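Local coordinates for hydrogenase expression/formation protein HypE (Desulfovibrio vulgaris subsp. vulgaris, PDB 2Z1U) that binds ATP and magnesium ions between the two subunits of a dimer and probably acts in synthesis of hydrogenase cyanide ligands, at residues 41-46 with 124-129; 160-165 with 235-240; 217-222 with 231-236. All blocks are in the same frame, centred on the assembly; numbering follows the deposited sequence.

Contact 1 of 3, residues 41-46 with 124-129; sequences DAARLD and FIVTGD. With MG (magnesium ion), chain B; MG (magnesium ion), chain C; ATP (adenosine-5'-triphosphate), chain D.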
loop_
_atom_site.group_PDB
_atom_site.type_symbol
_atom_site.label_atom_id
_atom_site.label_comp_id
_atom_site.label_asym_id
_atom_site.label_seq_id
_atom_site.Cartn_x
_atom_site.Cartn_y
_atom_site.Cartn_z
ATOM N N ASP A 41 -11.327 8.406 -6.799
ATOM C CA ASP A 41 -10.385 8.484 -5.675
ATOM C C ASP A 41 -10.253 7.166 -4.907
ATOM O O ASP A 41 -9.298 6.977 -4.151
ATOM C CB ASP A 41 -10.841 9.552 -4.694
ATOM C CG ASP A 41 -10.792 10.915 -5.294
ATOM O OD1 ASP A 41 -11.851 11.420 -5.723
ATOM O OD2 ASP A 41 -9.681 11.459 -5.334
ATOM N N ALA A 42 -11.233 6.282 -5.086
ATOM C CA ALA A 42 -11.175 4.942 -4.504
ATOM C C ALA A 42 -11.906 3.973 -5.413
ATOM O O ALA A 42 -12.723 4.383 -6.236
ATOM C CB ALA A 42 -11.788 4.936 -3.090
ATOM N N ALA A 43 -11.624 2.689 -5.224
ATOM C CA ALA A 43 -12.330 1.632 -5.919
ATOM C C ALA A 43 -13.525 1.162 -5.078
ATOM O O ALA A 43 -13.408 1.011 -3.860
ATOM C CB ALA A 43 -11.371 0.472 -6.184
ATOM N N ARG A 44 -14.655 0.921 -5.733
ATOM C CA ARG A 44 -15.830 0.325 -5.093
ATOM C C ARG A 44 -15.742 -1.184 -5.176
ATOM O O ARG A 44 -15.558 -1.748 -6.264
ATOM C CB ARG A 44 -17.148 0.800 -5.738
ATOM C CG ARG A 44 -18.371 0.131 -5.123
ATOM C CD ARG A 44 -19.550 0.110 -6.068
ATOM N NE ARG A 44 -20.485 -0.961 -5.714
ATOM C CZ ARG A 44 -21.630 -0.765 -5.067
ATOM N NH1 ARG A 44 -21.992 0.465 -4.708
ATOM N NH2 ARG A 44 -22.418 -1.797 -4.789
ATOM N N LEU A 45 -15.876 -1.828 -4.015
ATOM C CA LEU A 45 -15.705 -3.261 -3.864
ATOM C C LEU A 45 -16.939 -3.907 -3.218
ATOM O O LEU A 45 -17.449 -3.424 -2.206
ATOM C CB LEU A 45 -14.465 -3.521 -2.999
ATOM C CG LEU A 45 -13.067 -3.746 -3.591
ATOM C CD1 LEU A 45 -12.774 -3.062 -4.918
ATOM C CD2 LEU A 45 -12.004 -3.449 -2.569
ATOM N N ASP A 46 -17.423 -4.998 -3.803
ATOM C CA ASP A 46 -18.496 -5.770 -3.175
ATOM C C ASP A 46 -17.945 -7.034 -2.565
ATOM O O ASP A 46 -17.724 -8.005 -3.280
ATOM C CB ASP A 46 -19.573 -6.137 -4.196
ATOM C CG ASP A 46 -20.366 -4.962 -4.632
ATOM O OD1 ASP A 46 -20.910 -4.252 -3.751
ATOM O OD2 ASP A 46 -20.449 -4.749 -5.858
ATOM N N PHE A 124 -7.976 -8.956 -9.360
ATOM C CA PHE A 124 -7.884 -7.718 -10.111
ATOM C C PHE A 124 -7.134 -6.639 -9.350
ATOM O O PHE A 124 -7.293 -6.510 -8.148
ATOM C CB PHE A 124 -9.270 -7.178 -10.460
ATOM C CG PHE A 124 -9.986 -7.995 -11.500
ATOM C CD1 PHE A 124 -9.607 -7.921 -12.834
ATOM C CD2 PHE A 124 -11.004 -8.872 -11.134
ATOM C CE1 PHE A 124 -10.255 -8.680 -13.813
ATOM C CE2 PHE A 124 -11.657 -9.649 -12.094
ATOM C CZ PHE A 124 -11.287 -9.543 -13.442
ATOM N N ILE A 125 -6.360 -5.836 -10.079
ATOM C CA ILE A 125 -5.786 -4.612 -9.517
ATOM C C ILE A 125 -6.822 -3.515 -9.693
ATOM O O ILE A 125 -7.136 -3.112 -10.827
ATOM C CB ILE A 125 -4.420 -4.267 -10.154
ATOM C CG1 ILE A 125 -3.388 -5.342 -9.754
ATOM C CG2 ILE A 125 -3.938 -2.906 -9.681
ATOM C CD1 ILE A 125 -2.340 -5.585 -10.770
ATOM N N VAL A 126 -7.384 -3.063 -8.574
ATOM C CA VAL A 126 -8.588 -2.204 -8.612
ATOM C C VAL A 126 -8.348 -0.719 -8.400
ATOM O O VAL A 126 -9.224 0.093 -8.690
ATOM C CB VAL A 126 -9.689 -2.675 -7.602
ATOM C CG1 VAL A 126 -10.216 -4.063 -7.996
ATOM C CG2 VAL A 126 -9.168 -2.649 -6.122
ATOM N N THR A 127 -7.178 -0.367 -7.876
ATOM C CA THR A 127 -6.902 1.025 -7.499
ATOM C C THR A 127 -5.384 1.170 -7.336
ATOM O O THR A 127 -4.687 0.196 -7.084
ATOM C CB THR A 127 -7.694 1.452 -6.203
ATOM O OG1 THR A 127 -7.763 2.886 -6.090
ATOM C CG2 THR A 127 -7.081 0.865 -4.921
ATOM N N GLY A 128 -4.876 2.388 -7.507
ATOM C CA GLY A 128 -3.438 2.577 -7.605
ATOM C C GLY A 128 -2.935 3.978 -7.299
ATOM O O GLY A 128 -3.705 4.908 -7.042
ATOM N N ASP A 129 -1.612 4.104 -7.315
ATOM C CA ASP A 129 -0.956 5.391 -7.162
ATOM C C ASP A 129 0.370 5.328 -7.884
ATOM O O ASP A 129 0.970 4.270 -7.972
ATOM C CB ASP A 129 -0.721 5.703 -5.678
ATOM C CG ASP A 129 -0.187 7.112 -5.460
ATOM O OD1 ASP A 129 -0.840 8.075 -5.943
ATOM O OD2 ASP A 129 0.864 7.264 -4.805
HETATM MG MG MG B . -2.736 8.913 -5.520
HETATM MG MG MG C . -7.833 12.190 -4.107
HETATM P PG ATP D . -2.845 12.142 -5.444
HETATM O O1G ATP D . -2.022 10.843 -5.543
HETATM O O2G ATP D . -2.298 13.216 -6.333
HETATM O O3G ATP D . -3.122 12.605 -4.021
HETATM P PB ATP D . -5.349 10.731 -5.912
HETATM O O1B ATP D . -4.628 9.658 -5.070
HETATM O O2B ATP D . -6.719 11.158 -5.482
HETATM O O3B ATP D . -4.311 11.938 -6.086
HETATM P PA ATP D . -4.305 9.633 -8.324
HETATM O O1A ATP D . -3.914 10.813 -9.210
HETATM O O2A ATP D . -3.141 9.075 -7.554
HETATM O O3A ATP D . -5.558 10.099 -7.377
HETATM O "O5'" ATP D . -5.056 8.514 -9.133
HETATM C "C5'" ATP D . -5.981 8.819 -10.186
HETATM C "C4'" ATP D . -6.620 7.511 -10.603
HETATM O "O4'" ATP D . -5.587 6.728 -11.236
HETATM C "C3'" ATP D . -7.124 6.698 -9.422
HETATM O "O3'" ATP D . -8.348 6.049 -9.815
HETATM C "C2'" ATP D . -6.046 5.635 -9.187
HETATM O "O2'" ATP D . -6.639 4.429 -8.702
HETATM C "C1'" ATP D . -5.441 5.445 -10.593
HETATM N N9 ATP D . -3.992 5.108 -10.576
HETATM C C8 ATP D . -2.963 5.932 -10.335
HETATM N N7 ATP D . -1.789 5.265 -10.427
HETATM C C5 ATP D . -2.106 3.984 -10.694
HETATM C C6 ATP D . -1.349 2.728 -10.909
HETATM N N6 ATP D . -0.001 2.738 -10.812
HETATM N N1 ATP D . -2.042 1.627 -11.179
HETATM C C2 ATP D . -3.386 1.579 -11.267
HETATM N N3 ATP D . -4.129 2.698 -11.093
HETATM C C4 ATP D . -3.536 3.888 -10.814
HETATM O O HOH W 1 -3.646 7.169 -5.556
HETATM O O HOH W 2 -7.221 13.801 -5.922
#

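Contact 2 of 3, residues 160-165 with 235-240; sequences DRARPG and GQSQAV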
loop_
_atom_site.group_PDB
_atom_site.type_symbol
_atom_site.label_atom_id
_atom_site.label_comp_id
_atom_site.label_asym_id
_atom_site.label_seq_id
_atom_site.Cartn_x
_atom_site.Cartn_y
_atom_site.Cartn_z
ATOM N N ASP A 160 -0.569 -18.244 15.940
ATOM C CA ASP A 160 -0.721 -18.705 17.324
ATOM C C ASP A 160 -1.505 -20.014 17.497
ATOM O O ASP A 160 -1.833 -20.401 18.624
ATOM C CB ASP A 160 -1.295 -17.580 18.210
ATOM C CG ASP A 160 -2.740 -17.225 17.882
ATOM O OD1 ASP A 160 -3.305 -17.709 16.874
ATOM O OD2 ASP A 160 -3.319 -16.430 18.646
ATOM N N ARG A 161 -1.776 -20.713 16.393
ATOM C CA ARG A 161 -2.631 -21.912 16.440
ATOM C C ARG A 161 -1.927 -23.269 16.270
ATOM O O ARG A 161 -2.598 -24.318 16.222
ATOM C CB ARG A 161 -3.788 -21.762 15.432
ATOM C CG ARG A 161 -4.774 -20.639 15.783
ATOM C CD ARG A 161 -6.085 -20.717 14.974
ATOM N NE ARG A 161 -6.776 -21.979 15.225
ATOM C CZ ARG A 161 -7.227 -22.817 14.291
ATOM N NH1 ARG A 161 -7.110 -22.526 12.998
ATOM N NH2 ARG A 161 -7.813 -23.954 14.666
ATOM N N ALA A 162 -0.592 -23.263 16.197
ATOM C CA ALA A 162 0.174 -24.511 16.184
ATOM C C ALA A 162 0.037 -25.177 17.551
ATOM O O ALA A 162 0.212 -24.525 18.579
ATOM C CB ALA A 162 1.636 -24.263 15.864
ATOM N N ARG A 163 -0.306 -26.457 17.556
ATOM C CA ARG A 163 -0.537 -27.176 18.804
ATOM C C ARG A 163 0.239 -28.503 18.831
ATOM O O ARG A 163 0.569 -29.043 17.769
ATOM C CB ARG A 163 -2.052 -27.358 19.030
ATOM C CG ARG A 163 -2.719 -28.462 18.191
ATOM C CD ARG A 163 -3.963 -29.045 18.900
ATOM N NE ARG A 163 -4.470 -30.289 18.302
ATOM C CZ ARG A 163 -5.649 -30.418 17.683
ATOM N NH1 ARG A 163 -6.464 -29.379 17.567
ATOM N NH2 ARG A 163 -6.025 -31.596 17.186
ATOM N N PRO A 164 0.581 -29.015 20.043
ATOM C CA PRO A 164 1.268 -30.303 20.178
ATOM C C PRO A 164 0.678 -31.415 19.310
ATOM O O PRO A 164 -0.541 -31.593 19.278
ATOM C CB PRO A 164 1.101 -30.642 21.669
ATOM C CG PRO A 164 1.017 -29.295 22.339
ATOM C CD PRO A 164 0.380 -28.352 21.348
ATOM N N GLY A 165 1.547 -32.145 18.614
ATOM C CA GLY A 165 1.127 -33.235 17.735
ATOM C C GLY A 165 0.903 -32.851 16.278
ATOM O O GLY A 165 0.743 -33.730 15.428
ATOM N N GLY A 235 7.027 -19.123 18.632
ATOM C CA GLY A 235 6.833 -18.040 19.596
ATOM C C GLY A 235 5.382 -17.625 19.805
ATOM O O GLY A 235 4.932 -17.491 20.942
ATOM N N GLN A 236 4.645 -17.444 18.711
ATOM C CA GLN A 236 3.225 -17.074 18.768
ATOM C C GLN A 236 2.396 -18.199 19.372
ATOM O O GLN A 236 1.429 -17.941 20.074
ATOM C CB GLN A 236 2.677 -16.751 17.371
ATOM C CG GLN A 236 3.203 -15.452 16.770
ATOM C CD GLN A 236 2.467 -15.042 15.518
ATOM O OE1 GLN A 236 1.685 -14.095 15.539
ATOM N NE2 GLN A 236 2.737 -15.718 14.416
ATOM N N SER A 237 2.760 -19.442 19.073
ATOM C CA SER A 237 2.023 -20.600 19.584
ATOM C C SER A 237 2.559 -21.088 20.931
ATOM O O SER A 237 1.988 -21.987 21.543
ATOM C CB SER A 237 2.021 -21.743 18.566
ATOM O OG SER A 237 1.430 -21.324 17.343
ATOM N N GLN A 238 3.655 -20.492 21.390
ATOM C CA GLN A 238 4.298 -20.917 22.651
ATOM C C GLN A 238 4.542 -22.422 22.698
ATOM O O GLN A 238 4.159 -23.115 23.641
ATOM C CB GLN A 238 3.513 -20.422 23.874
ATOM C CG GLN A 238 3.580 -18.911 24.039
ATOM C CD GLN A 238 4.980 -18.454 24.400
ATOM O OE1 GLN A 238 5.462 -18.725 25.501
ATOM N NE2 GLN A 238 5.644 -17.772 23.473
ATOM N N ALA A 239 5.187 -22.911 21.648
ATOM C CA ALA A 239 5.487 -24.322 21.509
ATOM C C ALA A 239 6.887 -24.430 20.941
ATOM O O ALA A 239 7.561 -23.429 20.730
ATOM C CB ALA A 239 4.471 -24.989 20.585
ATOM N N VAL A 240 7.327 -25.654 20.698
ATOM C CA VAL A 240 8.620 -25.850 20.075
ATOM C C VAL A 240 8.447 -26.624 18.778
ATOM O O VAL A 240 7.686 -27.597 18.718
ATOM C CB VAL A 240 9.715 -26.405 21.083
ATOM C CG1 VAL A 240 9.099 -26.952 22.379
ATOM C CG2 VAL A 240 10.670 -27.383 20.434
HETATM O O HOH W 3 0.857 -24.494 21.141
#

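Contact 3 of 3, residues 217-222 with 231-236; sequences VLRDPT and NEIAGQ. With MG (magnesium ion), chain E; ATP (adenosine-5'-triphosphate), chain F.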
loop_
_atom_site.group_PDB
_atom_site.type_symbol
_atom_site.label_atom_id
_atom_site.label_comp_id
_atom_site.label_asym_id
_atom_site.label_seq_id
_atom_site.Cartn_x
_atom_site.Cartn_y
_atom_site.Cartn_z
ATOM N N VAL A 217 -1.975 -23.414 10.937
ATOM C CA VAL A 217 -1.079 -22.309 10.543
ATOM C C VAL A 217 -0.656 -22.381 9.079
ATOM O O VAL A 217 -0.324 -23.450 8.564
ATOM C CB VAL A 217 0.233 -22.235 11.387
ATOM C CG1 VAL A 217 0.869 -20.827 11.275
ATOM C CG2 VAL A 217 -0.019 -22.585 12.844
ATOM N N LEU A 218 -0.672 -21.224 8.423
ATOM C CA LEU A 218 -0.055 -21.051 7.116
ATOM C C LEU A 218 0.860 -19.843 7.217
ATOM O O LEU A 218 0.486 -18.828 7.813
ATOM C CB LEU A 218 -1.118 -20.798 6.021
ATOM C CG LEU A 218 -2.179 -21.865 5.716
ATOM C CD1 LEU A 218 -3.313 -21.286 4.832
ATOM C CD2 LEU A 218 -1.580 -23.123 5.076
ATOM N N ARG A 219 2.064 -19.952 6.666
ATOM C CA ARG A 219 2.952 -18.785 6.567
ATOM C C ARG A 219 3.916 -18.976 5.399
ATOM O O ARG A 219 4.331 -20.102 5.109
ATOM C CB ARG A 219 3.721 -18.526 7.884
ATOM C CG ARG A 219 4.525 -17.214 7.865
ATOM C CD ARG A 219 4.624 -16.589 9.220
ATOM N NE ARG A 219 3.323 -16.184 9.765
ATOM C CZ ARG A 219 3.138 -15.850 11.044
ATOM N NH1 ARG A 219 4.171 -15.851 11.882
ATOM N NH2 ARG A 219 1.937 -15.496 11.489
ATOM N N ASP A 220 4.307 -17.870 4.771
ATOM C CA ASP A 220 5.247 -17.922 3.657
ATOM C C ASP A 220 6.647 -17.551 4.159
ATOM O O ASP A 220 6.848 -16.472 4.718
ATOM C CB ASP A 220 4.780 -16.991 2.525
ATOM C CG ASP A 220 4.512 -15.608 3.004
ATOM O OD1 ASP A 220 4.134 -15.423 4.185
ATOM O OD2 ASP A 220 4.711 -14.677 2.220
ATOM N N PRO A 221 7.619 -18.480 4.026
ATOM C CA PRO A 221 8.985 -18.179 4.517
ATOM C C PRO A 221 9.751 -17.234 3.597
ATOM O O PRO A 221 10.591 -17.674 2.791
ATOM C CB PRO A 221 9.652 -19.559 4.592
ATOM C CG PRO A 221 8.926 -20.380 3.519
ATOM C CD PRO A 221 7.508 -19.831 3.444
ATOM N N THR A 222 9.444 -15.943 3.731
ATOM C CA THR A 222 10.065 -14.895 2.944
ATOM C C THR A 222 11.323 -14.418 3.675
ATOM O O THR A 222 12.249 -15.196 3.816
ATOM C CB THR A 222 9.062 -13.743 2.586
ATOM O OG1 THR A 222 8.457 -13.213 3.775
ATOM C CG2 THR A 222 7.978 -14.254 1.682
ATOM N N ASN A 231 10.378 -19.930 13.883
ATOM C CA ASN A 231 10.594 -19.261 15.180
ATOM C C ASN A 231 9.407 -18.353 15.531
ATOM O O ASN A 231 8.984 -18.289 16.696
ATOM C CB ASN A 231 11.868 -18.429 15.145
ATOM C CG ASN A 231 13.074 -19.208 15.546
ATOM O OD1 ASN A 231 13.794 -19.732 14.700
ATOM N ND2 ASN A 231 13.292 -19.324 16.841
ATOM N N GLU A 232 8.871 -17.661 14.513
ATOM C CA GLU A 232 7.693 -16.807 14.696
ATOM C C GLU A 232 6.523 -17.646 15.174
ATOM O O GLU A 232 5.888 -17.325 16.175
ATOM C CB GLU A 232 7.296 -16.098 13.396
ATOM C CG GLU A 232 8.319 -15.121 12.890
ATOM C CD GLU A 232 7.887 -14.512 11.566
ATOM O OE1 GLU A 232 8.475 -13.494 11.162
ATOM O OE2 GLU A 232 6.931 -15.016 10.966
ATOM N N ILE A 233 6.272 -18.745 14.472
ATOM C CA ILE A 233 5.147 -19.613 14.783
ATOM C C ILE A 233 5.354 -20.258 16.162
ATOM O O ILE A 233 4.458 -20.219 17.008
ATOM C CB ILE A 233 4.943 -20.675 13.691
ATOM C CG1 ILE A 233 4.490 -20.017 12.371
ATOM C CG2 ILE A 233 4.024 -21.786 14.191
ATOM C CD1 ILE A 233 4.818 -20.842 11.109
ATOM N N ALA A 234 6.525 -20.843 16.398
ATOM C CA ALA A 234 6.818 -21.393 17.724
ATOM C C ALA A 234 6.581 -20.363 18.845
ATOM O O ALA A 234 5.990 -20.695 19.877
ATOM C CB ALA A 234 8.233 -21.968 17.778
ATOM N N GLY A 235 7.027 -19.123 18.632
ATOM C CA GLY A 235 6.833 -18.040 19.596
ATOM C C GLY A 235 5.382 -17.625 19.805
ATOM O O GLY A 235 4.932 -17.491 20.942
ATOM N N GLN A 236 4.645 -17.444 18.711
ATOM C CA GLN A 236 3.225 -17.074 18.768
ATOM C C GLN A 236 2.396 -18.199 19.372
ATOM O O GLN A 236 1.429 -17.941 20.074
ATOM C CB GLN A 236 2.677 -16.751 17.371
ATOM C CG GLN A 236 3.203 -15.452 16.770
ATOM C CD GLN A 236 2.467 -15.042 15.518
ATOM O OE1 GLN A 236 1.685 -14.095 15.539
ATOM N NE2 GLN A 236 2.737 -15.718 14.416
HETATM MG MG MG E . 4.098 -13.657 4.848
HETATM P PG ATP F . 7.881 -10.164 4.443
HETATM O O1G ATP F . 7.615 -8.646 4.432
HETATM O O2G ATP F . 9.253 -10.484 4.950
HETATM O O3G ATP F . 7.525 -10.875 3.146
HETATM P PB ATP F . 5.417 -10.704 5.898
HETATM O O1B ATP F . 4.918 -9.544 5.012
HETATM O O2B ATP F . 4.630 -11.979 5.897
HETATM O O3B ATP F . 6.971 -10.893 5.558
HETATM P PA ATP F . 6.202 -8.888 7.947
HETATM O O1A ATP F . 7.538 -9.389 8.490
HETATM O O2A ATP F . 6.365 -7.809 6.914
HETATM O O3A ATP F . 5.348 -10.182 7.419
HETATM O "O5'" ATP F . 5.228 -8.446 9.099
HETATM C "C5'" ATP F . 5.155 -9.143 10.351
HETATM C "C4'" ATP F . 4.002 -8.539 11.123
HETATM O "O4'" ATP F . 4.395 -7.196 11.472
HETATM C "C3'" ATP F . 2.734 -8.422 10.294
HETATM O "O3'" ATP F . 1.610 -8.696 11.155
HETATM C "C2'" ATP F . 2.684 -6.956 9.856
HETATM O "O2'" ATP F . 1.327 -6.516 9.758
HETATM C "C1'" ATP F . 3.435 -6.233 10.992
HETATM N N9 ATP F . 4.186 -5.032 10.538
HETATM C C8 ATP F . 5.343 -4.997 9.862
HETATM N N7 ATP F . 5.727 -3.718 9.645
HETATM C C5 ATP F . 4.760 -2.942 10.167
HETATM C C6 ATP F . 4.515 -1.484 10.280
HETATM N N6 ATP F . 5.400 -0.618 9.739
HETATM N N1 ATP F . 3.413 -1.089 10.907
HETATM C C2 ATP F . 2.503 -1.926 11.442
HETATM N N3 ATP F . 2.680 -3.268 11.382
HETATM C C4 ATP F . 3.770 -3.796 10.768
HETATM O O HOH W 4 6.178 -14.211 6.129
#

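Contact 1 of 3, residues 41-46 with 124-129
A43 and L45 on strand 43-46 lie against V126 and T127 on strand 124-133, beside an ATP site at the dimer interface of this PurM-like fold. The two short strand axes run 149° apart, close to antiparallel, and approach to 7.0 Å, with side chains filling the gap. A43 is the hub. Its CB sits 3.3 Å from V126 O and also touches V126 CG2 and T127 CB. V126 holds CG1 anti to its carbonyl carbon (chi1 -65°), which leaves CG2 in the crowded position between backbone N and carbonyl carbon; this methyl meets both A43 CB and L45 CD1 at 3.8 Å. L45 makes the touch with CD1, its side chain crossing that of V126 obliquely. Strand 124-129 runs on from this apolar patch to the nucleotide, whereas 41-46 starts at it, with D41. G128 N donates to O2' of the ATP ribose (2.9 Å, N-H...O 149°), and the adenine lies over G128, with ATP C2 3.8 Å from G128 CA. D129 OD1 binds one magnesium ion at 2.1 Å, in company with oxygens of all three phosphates. A water on that ion reaches G128 O at 2.7 Å. D41 OD2 holds the other ion at 2.3 Å, together with O2B of the beta phosphate. D56 of the second subunit joins the first ion, D81 and D220 of that subunit the second. I35 of helix 34-37 packs on A43, L45 and V126, while Y91 of strand 87-99 covers L45 and V126; strand 124-133 is the parallel neighbour of strand 87-99, and A43, L45 and D46 pair in an antiparallel ladder with a strand of the second subunit.

Contact 2 of 3, residues 160-165 with 235-240
D160 and S237 bring together the backbones of loop 160-165 and the end of helix 225-237, with D160 CA 4.0 Å from S237 CA, and S237 OG comes up against the loop backbone. That hydroxyl lies 3.2 Å from D160 C and accepts the N-H of A162 at 3.0 Å, through a rather bent bond (N-H...O 137°). Its single proton goes to G159 O, with I233 O, one turn back in its own helix, a weak alternative, so the loop grips the oxygen from two peptide groups. A162 adds apolar contact to the polar one: its CB rests 3.7 Å from S237 CB, and its carbonyl leans over the same carbon. D160 presses its CB on Q236 O at 3.3 Å, while its CA-H makes a long, bent CH...O contact with the same oxygen. Its CG stands between backbone N and carbonyl carbon (chi1 68°); the carboxylate turns from the helix, and OD1 is hydrogen-bonded to S158 OG. The loop thus closes over the C-terminal end of helix 225-237, which finishes in a Schellman motif. Q238 is the C-prime residue with positive phi, A239 N bonds back to A234 O, and Q238 N to G235 O weakly. The side chain of Q238 reinforces this end, its NE2 giving a nearly straight bond to G235 O (2.6 Å, 162°) in the carbonyl plane. A water lies between the two carbonyls, 2.6 Å from A162 O and 2.8 Å from S237 O. V305 of strand 300-306 packs on both A162 and A239, and R161 turns the other way, its NH1 bonded to A156 O.

Contact 3 of 3, residues 217-222 with 231-236
V217 meets I233 tip to tip, CG1 to CG1 at 3.9 Å, joining strand 217-219 to helix 225-237. Two residues on, R219 rests its CB against I233 CD1. Its CG is anti to the backbone N (chi1 -173°), the chain bends at chi2 and chi3, and I233 CG1 lies over one face of the guanidinium. NH1 forms a salt bridge with E232 OE2 (3.0 Å, N-H...O 136°), arriving from above the carboxylate, with the planes 71° apart. NE makes a salt bridge with D41 OD1 of the second subunit, so R219 probably positions that magnesium ligand; E232 OE1 is hydrogen-bonded to H20 of the second subunit. D220 OD1 binds the ion directly at 1.9 Å, alongside ATP O2B, D81 of the same chain and D41 of the second subunit; D220 O takes a hydrogen bond from a water on the same ion at 2.7 Å. P221 then centres an inverse gamma turn, and T222 OG1 donates to gamma-phosphate O3G at 2.6 Å. The strand end and turn give the C-terminal domain's metal and gamma-phosphate ligands, with the helix behind them as second shell, in an interfacial site as in the PurM-like family.

Overall arrangement
Along the chain, contact 1 closes before the other two open; it belongs to the N-terminal AIR synthase-related region, contacts 2 and 3 to the C-terminal one. Contact 1 lies apart, its centre about 37 Å from that of contact 2 and 30 Å from that of contact 3. Contacts 2 and 3 have centres about 10 Å apart and share G235 and Q236 of helix 225-237; A162 CB of the loop also packs on I233 CG2. Contacts 1 and 3 of one chain face different ATP molecules: each nucleotide is bound by 124-129 of one subunit and 217-222 of the other, and D41 in 41-46 holds a magnesium ion on it, so the dimer is needed to complete either site.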